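Local coordinates for protein tRNA (guanine-N(1)-)-methyltransferase (PDB 7KFF) that probably catalyses transfer of a methyl group from S-adenosyl-L-methionine to N1 of the guanine at position 37 of tRNA, at residues 137-142 against 160-165; 130-135 against 183-188; 21-26 against 198-203. One frame throughout, in Å; residues are numbered along the deposited sequence.

Contact 1. Residues 137-142 against 160-165. With SAH (S-adenosyl-L-homocysteine), chain C.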
loop_
_atom_site.group_PDB
_atom_site.type_symbol
_atom_site.label_atom_id
_atom_site.label_comp_id
_atom_site.label_asym_id
_atom_site.label_seq_id
_atom_site.Cartn_x
_atom_site.Cartn_y
_atom_site.Cartn_z
ATOM N N LEU A 137 0.499 19.363 -7.689
ATOM C CA LEU A 137 1.097 18.502 -6.679
ATOM C C LEU A 137 1.846 17.369 -7.370
ATOM O O LEU A 137 1.283 16.697 -8.240
ATOM C CB LEU A 137 0.009 17.905 -5.785
ATOM C CG LEU A 137 0.457 16.964 -4.666
ATOM C CD1 LEU A 137 1.315 17.691 -3.646
ATOM C CD2 LEU A 137 -0.750 16.339 -3.984
ATOM N N LEU A 138 3.110 17.163 -6.987
ATOM C CA LEU A 138 3.916 16.032 -7.424
ATOM C C LEU A 138 4.101 15.074 -6.261
ATOM O O LEU A 138 4.674 15.447 -5.226
ATOM C CB LEU A 138 5.276 16.491 -7.939
ATOM C CG LEU A 138 6.243 15.384 -8.334
ATOM C CD1 LEU A 138 5.706 14.595 -9.521
ATOM C CD2 LEU A 138 7.628 15.916 -8.641
ATOM N N LEU A 139 3.597 13.853 -6.432
ATOM C CA LEU A 139 3.786 12.785 -5.455
ATOM C C LEU A 139 4.872 11.834 -5.949
ATOM O O LEU A 139 4.827 11.363 -7.089
ATOM C CB LEU A 139 2.492 12.030 -5.193
ATOM C CG LEU A 139 1.408 12.899 -4.565
ATOM C CD1 LEU A 139 0.172 12.074 -4.306
ATOM C CD2 LEU A 139 1.860 13.578 -3.287
ATOM N N VAL A 140 5.850 11.588 -5.090
ATOM C CA VAL A 140 6.996 10.742 -5.390
ATOM C C VAL A 140 6.997 9.596 -4.395
ATOM O O VAL A 140 7.444 9.752 -3.252
ATOM C CB VAL A 140 8.319 11.529 -5.311
ATOM C CG1 VAL A 140 9.468 10.612 -5.709
ATOM C CG2 VAL A 140 8.280 12.797 -6.169
ATOM N N PRO A 141 6.491 8.427 -4.778
ATOM C CA PRO A 141 6.518 7.289 -3.857
ATOM C C PRO A 141 7.951 6.901 -3.526
ATOM O O PRO A 141 8.813 6.790 -4.401
ATOM C CB PRO A 141 5.787 6.195 -4.635
ATOM C CG PRO A 141 4.895 6.931 -5.582
ATOM C CD PRO A 141 5.675 8.156 -5.985
ATOM N N THR A 142 8.206 6.696 -2.232
ATOM C CA THR A 142 9.495 6.214 -1.789
ATOM C C THR A 142 9.324 5.680 -0.380
ATOM O O THR A 142 8.581 6.284 0.420
ATOM C CB THR A 142 10.571 7.296 -1.793
ATOM O OG1 THR A 142 11.614 6.861 -0.930
ATOM C CG2 THR A 142 10.075 8.632 -1.341
ATOM N N GLU A 160 -6.680 19.680 -7.974
ATOM C CA GLU A 160 -7.110 19.629 -9.361
ATOM C C GLU A 160 -6.193 18.779 -10.229
ATOM O O GLU A 160 -6.647 18.230 -11.239
ATOM C CB GLU A 160 -7.129 21.033 -9.949
ATOM C CG GLU A 160 -8.041 21.993 -9.246
ATOM C CD GLU A 160 -8.012 23.366 -9.887
ATOM O OE1 GLU A 160 -8.578 24.304 -9.296
ATOM O OE2 GLU A 160 -7.423 23.509 -10.981
ATOM N N HIS A 161 -4.908 18.699 -9.887
ATOM C CA HIS A 161 -3.909 18.040 -10.723
ATOM C C HIS A 161 -2.852 17.424 -9.826
ATOM O O HIS A 161 -2.135 18.155 -9.120
ATOM C CB HIS A 161 -3.249 19.049 -11.668
ATOM C CG HIS A 161 -2.419 18.416 -12.731
ATOM N ND1 HIS A 161 -1.496 19.116 -13.475
ATOM C CD2 HIS A 161 -2.381 17.142 -13.185
ATOM C CE1 HIS A 161 -0.939 18.302 -14.352
ATOM N NE2 HIS A 161 -1.447 17.096 -14.190
ATOM N N ILE A 162 -2.757 16.098 -9.878
ATOM C CA ILE A 162 -1.720 15.339 -9.197
ATOM C C ILE A 162 -0.892 14.610 -10.246
ATOM O O ILE A 162 -1.441 13.897 -11.093
ATOM C CB ILE A 162 -2.286 14.359 -8.154
ATOM C CG1 ILE A 162 -3.223 15.059 -7.174
ATOM C CG2 ILE A 162 -1.119 13.700 -7.423
ATOM C CD1 ILE A 162 -3.855 14.131 -6.138
ATOM N N VAL A 163 0.422 14.794 -10.185
ATOM C CA VAL A 163 1.391 14.081 -11.007
ATOM C C VAL A 163 2.132 13.115 -10.098
ATOM O O VAL A 163 2.478 13.465 -8.960
ATOM C CB VAL A 163 2.341 15.076 -11.704
ATOM C CG1 VAL A 163 3.372 14.339 -12.530
ATOM C CG2 VAL A 163 1.533 16.052 -12.576
ATOM N N PHE A 164 2.368 11.911 -10.593
ATOM C CA PHE A 164 3.125 10.883 -9.893
ATOM C C PHE A 164 4.390 10.530 -10.662
ATOM O O PHE A 164 4.320 10.233 -11.854
ATOM C CB PHE A 164 2.306 9.602 -9.737
ATOM C CG PHE A 164 1.073 9.741 -8.901
ATOM C CD1 PHE A 164 -0.110 10.149 -9.479
ATOM C CD2 PHE A 164 1.068 9.365 -7.571
ATOM C CE1 PHE A 164 -1.280 10.214 -8.733
ATOM C CE2 PHE A 164 -0.093 9.420 -6.823
ATOM C CZ PHE A 164 -1.272 9.844 -7.410
ATOM N N ALA A 165 5.531 10.530 -9.978
ATOM C CA ALA A 165 6.812 10.111 -10.545
ATOM C C ALA A 165 7.154 8.742 -9.973
ATOM O O ALA A 165 7.480 8.633 -8.793
ATOM C CB ALA A 165 7.909 11.122 -10.218
HETATM N N SAH C . 16.973 0.906 -2.088
HETATM C CA SAH C . 15.674 1.517 -1.892
HETATM C CB SAH C . 14.682 0.697 -2.687
HETATM C CG SAH C . 13.948 1.448 -3.784
HETATM S SD SAH C . 12.562 0.390 -4.152
HETATM C C SAH C . 15.212 1.552 -0.446
HETATM O O SAH C . 15.039 0.514 0.190
HETATM O OXT SAH C . 14.976 2.627 0.105
HETATM C "C5'" SAH C . 12.187 1.047 -5.772
HETATM C "C4'" SAH C . 11.029 2.023 -5.799
HETATM O "O4'" SAH C . 9.820 1.402 -5.364
HETATM C "C3'" SAH C . 11.153 3.290 -4.937
HETATM O "O3'" SAH C . 11.998 4.219 -5.511
HETATM C "C2'" SAH C . 9.687 3.717 -4.852
HETATM O "O2'" SAH C . 9.268 4.342 -6.040
HETATM C "C1'" SAH C . 8.995 2.375 -4.747
HETATM N N9 SAH C . 8.775 1.956 -3.350
HETATM C C8 SAH C . 9.382 0.916 -2.682
HETATM N N7 SAH C . 8.851 0.812 -1.450
HETATM C C5 SAH C . 7.920 1.797 -1.315
HETATM C C6 SAH C . 7.079 2.170 -0.276
HETATM N N6 SAH C . 7.052 1.558 0.926
HETATM N N1 SAH C . 6.229 3.233 -0.477
HETATM C C2 SAH C . 6.207 3.891 -1.683
HETATM N N3 SAH C . 7.019 3.529 -2.715
HETATM C C4 SAH C . 7.855 2.502 -2.515
HETATM O O HOH W 1 9.175 7.294 -7.023
#

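Contact 2. Residues 130-135 against 183-188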
loop_
_atom_site.group_PDB
_atom_site.type_symbol
_atom_site.label_atom_id
_atom_site.label_comp_id
_atom_site.label_asym_id
_atom_site.label_seq_id
_atom_site.Cartn_x
_atom_site.Cartn_y
_atom_site.Cartn_z
ATOM N N VAL A 130 5.199 31.425 -10.069
ATOM C CA VAL A 130 3.910 30.869 -9.680
ATOM C C VAL A 130 3.835 30.766 -8.158
ATOM O O VAL A 130 4.792 30.339 -7.510
ATOM C CB VAL A 130 3.670 29.494 -10.339
ATOM C CG1 VAL A 130 2.329 28.915 -9.899
ATOM C CG2 VAL A 130 3.737 29.603 -11.859
ATOM N N ALA A 131 2.699 31.164 -7.587
ATOM C CA ALA A 131 2.481 30.977 -6.161
ATOM C C ALA A 131 2.393 29.488 -5.855
ATOM O O ALA A 131 1.944 28.692 -6.683
ATOM C CB ALA A 131 1.184 31.653 -5.728
ATOM N N GLU A 132 2.823 29.110 -4.647
ATOM C CA GLU A 132 2.871 27.694 -4.300
ATOM C C GLU A 132 1.517 27.034 -4.520
ATOM O O GLU A 132 1.427 25.938 -5.085
ATOM C CB GLU A 132 3.289 27.504 -2.840
ATOM C CG GLU A 132 4.752 27.669 -2.567
ATOM C CD GLU A 132 5.598 26.748 -3.409
ATOM O OE1 GLU A 132 5.488 25.506 -3.253
ATOM O OE2 GLU A 132 6.356 27.277 -4.244
ATOM N N ALA A 133 0.447 27.688 -4.060
ATOM C CA ALA A 133 -0.865 27.055 -4.101
ATOM C C ALA A 133 -1.307 26.763 -5.526
ATOM O O ALA A 133 -2.103 25.845 -5.750
ATOM C CB ALA A 133 -1.899 27.945 -3.407
ATOM N N ASP A 134 -0.798 27.523 -6.494
ATOM C CA ASP A 134 -1.150 27.347 -7.895
ATOM C C ASP A 134 -0.308 26.291 -8.594
ATOM O O ASP A 134 -0.625 25.926 -9.729
ATOM C CB ASP A 134 -0.973 28.677 -8.634
ATOM C CG ASP A 134 -1.962 29.727 -8.184
ATOM O OD1 ASP A 134 -3.143 29.371 -7.993
ATOM O OD2 ASP A 134 -1.562 30.902 -8.019
ATOM N N LYS A 135 0.752 25.816 -7.971
ATOM C CA LYS A 135 1.524 24.754 -8.579
ATOM C C LYS A 135 0.777 23.431 -8.445
ATOM O O LYS A 135 0.088 23.204 -7.455
ATOM C CB LYS A 135 2.867 24.622 -7.873
ATOM C CG LYS A 135 3.790 25.818 -8.033
ATOM C CD LYS A 135 5.091 25.622 -7.275
ATOM C CE LYS A 135 6.032 26.795 -7.497
ATOM N NZ LYS A 135 7.250 26.696 -6.649
ATOM N N THR A 183 8.490 23.940 -9.966
ATOM C CA THR A 183 7.289 23.778 -10.772
ATOM C C THR A 183 6.123 23.188 -10.008
ATOM O O THR A 183 4.968 23.445 -10.356
ATOM C CB THR A 183 7.608 22.855 -11.959
ATOM O OG1 THR A 183 8.692 23.429 -12.703
ATOM C CG2 THR A 183 6.414 22.671 -12.869
ATOM N N TYR A 184 6.409 22.384 -9.000
ATOM C CA TYR A 184 5.405 21.620 -8.286
ATOM C C TYR A 184 5.522 21.873 -6.788
ATOM O O TYR A 184 6.595 22.191 -6.279
ATOM C CB TYR A 184 5.667 20.124 -8.466
ATOM C CG TYR A 184 5.498 19.554 -9.861
ATOM C CD1 TYR A 184 4.293 19.005 -10.245
ATOM C CD2 TYR A 184 6.568 19.511 -10.762
ATOM C CE1 TYR A 184 4.123 18.451 -11.482
ATOM C CE2 TYR A 184 6.412 18.968 -12.018
ATOM C CZ TYR A 184 5.167 18.430 -12.361
ATOM O OH TYR A 184 4.936 17.853 -13.580
ATOM N N ARG A 185 4.413 21.644 -6.067
ATOM C CA ARG A 185 4.495 21.301 -4.648
ATOM C C ARG A 185 4.869 19.829 -4.571
ATOM O O ARG A 185 4.169 19.004 -5.156
ATOM C CB ARG A 185 3.154 21.564 -3.976
ATOM C CG ARG A 185 2.865 23.057 -3.758
ATOM C CD ARG A 185 1.406 23.320 -3.307
ATOM N NE ARG A 185 0.474 22.991 -4.379
ATOM C CZ ARG A 185 -0.474 22.059 -4.332
ATOM N NH1 ARG A 185 -0.691 21.343 -3.236
ATOM N NH2 ARG A 185 -1.220 21.835 -5.401
ATOM N N VAL A 186 5.981 19.491 -3.915
ATOM C CA VAL A 186 6.553 18.148 -3.984
ATOM C C VAL A 186 6.382 17.446 -2.645
ATOM O O VAL A 186 6.710 18.012 -1.598
ATOM C CB VAL A 186 8.036 18.183 -4.393
ATOM C CG1 VAL A 186 8.620 16.787 -4.470
ATOM C CG2 VAL A 186 8.192 18.903 -5.718
ATOM N N ARG A 187 5.901 16.204 -2.687
ATOM C CA ARG A 187 5.799 15.355 -1.510
ATOM C C ARG A 187 6.360 13.977 -1.834
ATOM O O ARG A 187 5.879 13.297 -2.743
ATOM C CB ARG A 187 4.341 15.253 -1.053
ATOM C CG ARG A 187 4.081 14.140 -0.077
ATOM C CD ARG A 187 4.683 14.346 1.358
ATOM N NE ARG A 187 4.353 13.154 2.129
ATOM C CZ ARG A 187 3.203 12.955 2.761
ATOM N NH1 ARG A 187 2.929 11.794 3.320
ATOM N NH2 ARG A 187 2.334 13.941 2.844
ATOM N N GLU A 188 7.349 13.552 -1.074
ATOM C CA GLU A 188 7.807 12.167 -1.053
ATOM C C GLU A 188 6.944 11.401 -0.063
ATOM O O GLU A 188 6.684 11.889 1.038
ATOM C CB GLU A 188 9.274 12.109 -0.622
ATOM C CG GLU A 188 10.244 12.631 -1.704
ATOM C CD GLU A 188 11.663 12.816 -1.211
ATOM O OE1 GLU A 188 11.880 13.607 -0.267
ATOM O OE2 GLU A 188 12.578 12.187 -1.771
HETATM O O HOH W 2 7.471 23.949 -4.075
#

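Contact 3. Residues 21-26 against 198-203. With SAH (S-adenosyl-L-homocysteine), chain C.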
loop_
_atom_site.group_PDB
_atom_site.type_symbol
_atom_site.label_atom_id
_atom_site.label_comp_id
_atom_site.label_asym_id
_atom_site.label_seq_id
_atom_site.Cartn_x
_atom_site.Cartn_y
_atom_site.Cartn_z
ATOM N N VAL A 21 0.580 10.093 -14.565
ATOM C CA VAL A 21 1.533 9.144 -14.002
ATOM C C VAL A 21 2.666 8.961 -14.998
ATOM O O VAL A 21 2.414 8.664 -16.170
ATOM C CB VAL A 21 0.869 7.786 -13.718
ATOM C CG1 VAL A 21 1.850 6.851 -13.017
ATOM C CG2 VAL A 21 -0.389 7.947 -12.918
ATOM N N ILE A 22 3.906 9.110 -14.538
ATOM C CA ILE A 22 5.090 8.926 -15.373
ATOM C C ILE A 22 5.807 7.668 -14.899
ATOM O O ILE A 22 6.129 7.541 -13.711
ATOM C CB ILE A 22 6.025 10.144 -15.323
ATOM C CG1 ILE A 22 5.270 11.429 -15.667
ATOM C CG2 ILE A 22 7.200 9.939 -16.273
ATOM C CD1 ILE A 22 6.000 12.699 -15.282
ATOM N N THR A 23 6.038 6.736 -15.823
ATOM C CA THR A 23 6.442 5.384 -15.471
ATOM C C THR A 23 7.111 4.702 -16.658
ATOM O O THR A 23 6.796 4.981 -17.813
ATOM C CB THR A 23 5.190 4.582 -15.044
ATOM O OG1 THR A 23 5.513 3.189 -14.942
ATOM C CG2 THR A 23 4.055 4.729 -16.083
ATOM N N ILE A 24 7.994 3.743 -16.365
ATOM C CA ILE A 24 8.482 2.863 -17.432
ATOM C C ILE A 24 7.581 1.646 -17.671
ATOM O O ILE A 24 7.854 0.858 -18.590
ATOM C CB ILE A 24 9.950 2.422 -17.232
ATOM C CG1 ILE A 24 10.120 1.635 -15.941
ATOM C CG2 ILE A 24 10.885 3.628 -17.334
ATOM C CD1 ILE A 24 11.437 0.896 -15.852
ATOM N N PHE A 25 6.507 1.483 -16.898
ATOM C CA PHE A 25 5.535 0.400 -17.080
ATOM C C PHE A 25 4.127 0.979 -17.119
ATOM O O PHE A 25 3.317 0.761 -16.198
ATOM C CB PHE A 25 5.630 -0.640 -15.960
ATOM C CG PHE A 25 6.932 -1.381 -15.938
ATOM C CD1 PHE A 25 7.222 -2.303 -16.922
ATOM C CD2 PHE A 25 7.867 -1.149 -14.943
ATOM C CE1 PHE A 25 8.425 -2.983 -16.915
ATOM C CE2 PHE A 25 9.072 -1.844 -14.911
ATOM C CZ PHE A 25 9.350 -2.758 -15.927
ATOM N N PRO A 26 3.774 1.672 -18.209
ATOM C CA PRO A 26 2.413 2.233 -18.290
ATOM C C PRO A 26 1.300 1.225 -18.044
ATOM O O PRO A 26 0.255 1.574 -17.480
ATOM C CB PRO A 26 2.334 2.788 -19.716
ATOM C CG PRO A 26 3.721 2.907 -20.178
ATOM C CD PRO A 26 4.614 2.038 -19.365
ATOM N N GLY A 198 8.459 -1.126 -7.261
ATOM C CA GLY A 198 8.339 0.116 -7.993
ATOM C C GLY A 198 7.264 0.993 -7.394
ATOM O O GLY A 198 6.441 0.549 -6.591
ATOM N N GLY A 199 7.267 2.245 -7.818
ATOM C CA GLY A 199 6.264 3.190 -7.359
ATOM C C GLY A 199 4.887 3.055 -7.971
ATOM O O GLY A 199 3.933 3.617 -7.420
ATOM N N GLU A 200 4.748 2.306 -9.068
ATOM C CA GLU A 200 3.453 2.198 -9.745
ATOM C C GLU A 200 2.346 1.684 -8.821
ATOM O O GLU A 200 1.235 2.228 -8.814
ATOM C CB GLU A 200 3.579 1.289 -10.958
ATOM C CG GLU A 200 4.452 1.868 -12.097
ATOM C CD GLU A 200 5.967 1.764 -11.925
ATOM O OE1 GLU A 200 6.471 1.205 -10.924
ATOM O OE2 GLU A 200 6.656 2.260 -12.836
ATOM N N VAL A 201 2.623 0.629 -8.056
ATOM C CA VAL A 201 1.583 0.093 -7.181
ATOM C C VAL A 201 1.212 1.105 -6.107
ATOM O O VAL A 201 0.052 1.172 -5.687
ATOM C CB VAL A 201 1.969 -1.276 -6.593
ATOM C CG1 VAL A 201 3.060 -1.169 -5.528
ATOM C CG2 VAL A 201 0.753 -1.975 -6.033
ATOM N N ALA A 202 2.172 1.910 -5.660
ATOM C CA ALA A 202 1.855 2.944 -4.682
ATOM C C ALA A 202 0.950 4.014 -5.276
ATOM O O ALA A 202 0.110 4.564 -4.559
ATOM C CB ALA A 202 3.147 3.563 -4.164
ATOM N N VAL A 203 1.078 4.296 -6.584
ATOM C CA VAL A 203 0.131 5.185 -7.253
ATOM C C VAL A 203 -1.279 4.612 -7.170
ATOM O O VAL A 203 -2.239 5.321 -6.861
ATOM C CB VAL A 203 0.551 5.430 -8.709
ATOM C CG1 VAL A 203 -0.514 6.276 -9.393
ATOM C CG2 VAL A 203 1.923 6.094 -8.750
HETATM N N SAH C . 16.973 0.906 -2.088
HETATM C CA SAH C . 15.674 1.517 -1.892
HETATM C CB SAH C . 14.682 0.697 -2.687
HETATM C CG SAH C . 13.948 1.448 -3.784
HETATM S SD SAH C . 12.562 0.390 -4.152
HETATM C C SAH C . 15.212 1.552 -0.446
HETATM O O SAH C . 15.039 0.514 0.190
HETATM O OXT SAH C . 14.976 2.627 0.105
HETATM C "C5'" SAH C . 12.187 1.047 -5.772
HETATM C "C4'" SAH C . 11.029 2.023 -5.799
HETATM O "O4'" SAH C . 9.820 1.402 -5.364
HETATM C "C3'" SAH C . 11.153 3.290 -4.937
HETATM O "O3'" SAH C . 11.998 4.219 -5.511
HETATM C "C2'" SAH C . 9.687 3.717 -4.852
HETATM O "O2'" SAH C . 9.268 4.342 -6.040
HETATM C "C1'" SAH C . 8.995 2.375 -4.747
HETATM N N9 SAH C . 8.775 1.956 -3.350
HETATM C C8 SAH C . 9.382 0.916 -2.682
HETATM N N7 SAH C . 8.851 0.812 -1.450
HETATM C C5 SAH C . 7.920 1.797 -1.315
HETATM C C6 SAH C . 7.079 2.170 -0.276
HETATM N N6 SAH C . 7.052 1.558 0.926
HETATM N N1 SAH C . 6.229 3.233 -0.477
HETATM C C2 SAH C . 6.207 3.891 -1.683
HETATM N N3 SAH C . 7.019 3.529 -2.715
HETATM C C4 SAH C . 7.855 2.502 -2.515
HETATM O O HOH W 3 8.838 3.762 -13.529
#

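Contact 1. Residues 137-142 against 160-165
His161 opens the pairing through its backbone: its carbonyl O takes the N-H of Leu137 at 3.2 Å, while its imidazole NE2 is hydrogen-bonded to Asp20. Ile162 lies level with Leu137 and drops its side chain on the face that Leu137 and Leu139 also use. There the CG2 methyl of Ile162 meets Leu139 CD1 at 3.7 Å. Val163 bonds at both ends, giving its N-H to Leu137 O in an almost straight bond (175° at the hydrogen) and accepting from Leu139 N at 2.8 Å. Its side chain is on the other face, where Val163 CG1 touches Leu138 CD1 at 3.8 Å.

The two strands are neighbours in the parallel sheet of the SPOUT methyltransferase fold, the family known for its knotted, cofactor-binding backbone.

Phe164 and Leu139 share a first torsion near -64°, CG anti to the carbonyl carbon, and run side by side in the same direction. Leu139 CD1 approaches the Phe164 ring obliquely, 3.7 Å from CE2, with Val203 and Ile206 of helix 200-211 packing on Phe164 as well. Ala165 closes the ladder with its N-H to Leu139 O. The carbonyl O of Ala165 accepts from a water at 2.8 Å that donates also to Pro141 O, and Pro141 O takes a further bond at 3.0 Å from the ribose O2' of the bound SAH.

Contact 2. Residues 130-135 against 183-188
Lys135 O is gripped by two nitrogens of one guanidinium. Arg185 comes at Lys135 O side-on, NH2 donating over 2.8 Å and NE over 3.1 Å, with the oxygen lying close to the guanidinium plane. The two bonds differ in quality: NH2 sits nearly in line with the carbonyl, whereas NE stands 36° above the carbonyl plane and its bond is more bent. A third torsion of -67° puts a kink into the arginine chain and carries NE round to this oxygen. On the way the aliphatic part passes the short 3-10 turn at 132-134, and Arg185 CD rests 3.2 Å from Glu132 O. NH2 has a second partner, a salt bridge to Glu159.

This joins the approaches to two neighbouring parallel strands of the sheet, 137-141 and 185-190. The 3-10 turn leads into the first, and Arg185 begins the second, its backbone bonding with Pro136 and Leu138.

Lys135 also works through its side chain, which stays extended beyond CG and is laid over the backbone of Thr183 and Tyr184. Lys135 CB lies 3.5 Å from Thr183 O, and its CD is 3.8 Å from the carbonyl carbon of Tyr184. The Lys135 ammonium then reaches back to Glu132 OE2 in a 2.6 Å salt bridge, met on the syn side, and bonds Lys181 O besides. The side chains of Glu132 and Arg185 pass one another heading opposite ways, with carboxylate and guanidinium planes 76° apart. It is Arg185 CG, not a guanidinium nitrogen, that touches Glu132 OE1, at 3.6 Å.

Contact 3. Residues 21-26 against 198-203
Thr23 and Glu200 meet at an oblique angle, hydroxyl against carboxylate. Thr23 OG1 donates over 2.6 Å to Glu200 OE2, which receives it on its anti lone pair, the one turned away from the other carboxylate oxygen. The threonine hydroxyl stands anti to its own backbone N (chi1 169°), which leaves it beside the carbonyl carbon and within range of the chain ahead. Thr23 OG1 accepts there from Phe25 N at 2.8 Å, forming an ST turn as the strand runs out. One oxygen therefore fastens the turn and hands its proton across to the helix.

Glu200 is bent at chi2 (79°), which sets its CD beside the threonine hydroxyl. Glu200 CG also lies near, 3.3 Å from Thr23 OG1. A water bridges the same corner, donating to Glu200 OE2 at 2.7 Å and accepting from Ile24 N at 3.0 Å. The other carboxylate oxygen, OE1, forms a salt bridge with Arg168. Phe25 adds a looser contact: Glu200 OE2 lies at the edge of its ring, 4.2 Å from CD2, with ring and carboxylate planes 68° apart. Phe25 also packs on Ala35 of the second subunit.

Three residues further along the helix, Val203 meets Val21 of the strand tip to tip, CG1 to CG2 at 3.9 Å, beside Phe164 of the next strand.

On its cofactor side the segment 198-203 lines the SAH pocket. Gly198 CA comes within 3.3 Å of the ribose O4', and Ala202 CB lies by C2 of the adenine. Glu200 and Val203 thus join helix 200-211, which borders the SAH site, to strand 17-23 within the knotted fold of SPOUT methyltransferases.

In the fold
All three contacts reach one parallel sheet, in which strand 17-23 neighbours 161-165, then comes 137-141, then 185-190. Contact 1 is the middle pair. The centres of contacts 1 and 2 are about 10 Å apart, contact 2 lying on the surface at the N-terminal ends of strands 137-141 and 185-190. The centres of contacts 1 and 3 are about 11 Å apart, contact 3 lying where helix 200-211 packs on the sheet. Along the chain, contact 3 spans both others and contact 2 spans contact 1. SAH touches contacts 1 and 3, and Ser228 and Asp227 of the second subunit also bond it, so the cofactor site draws on the sheet, the 198-203 segment and the partner chain.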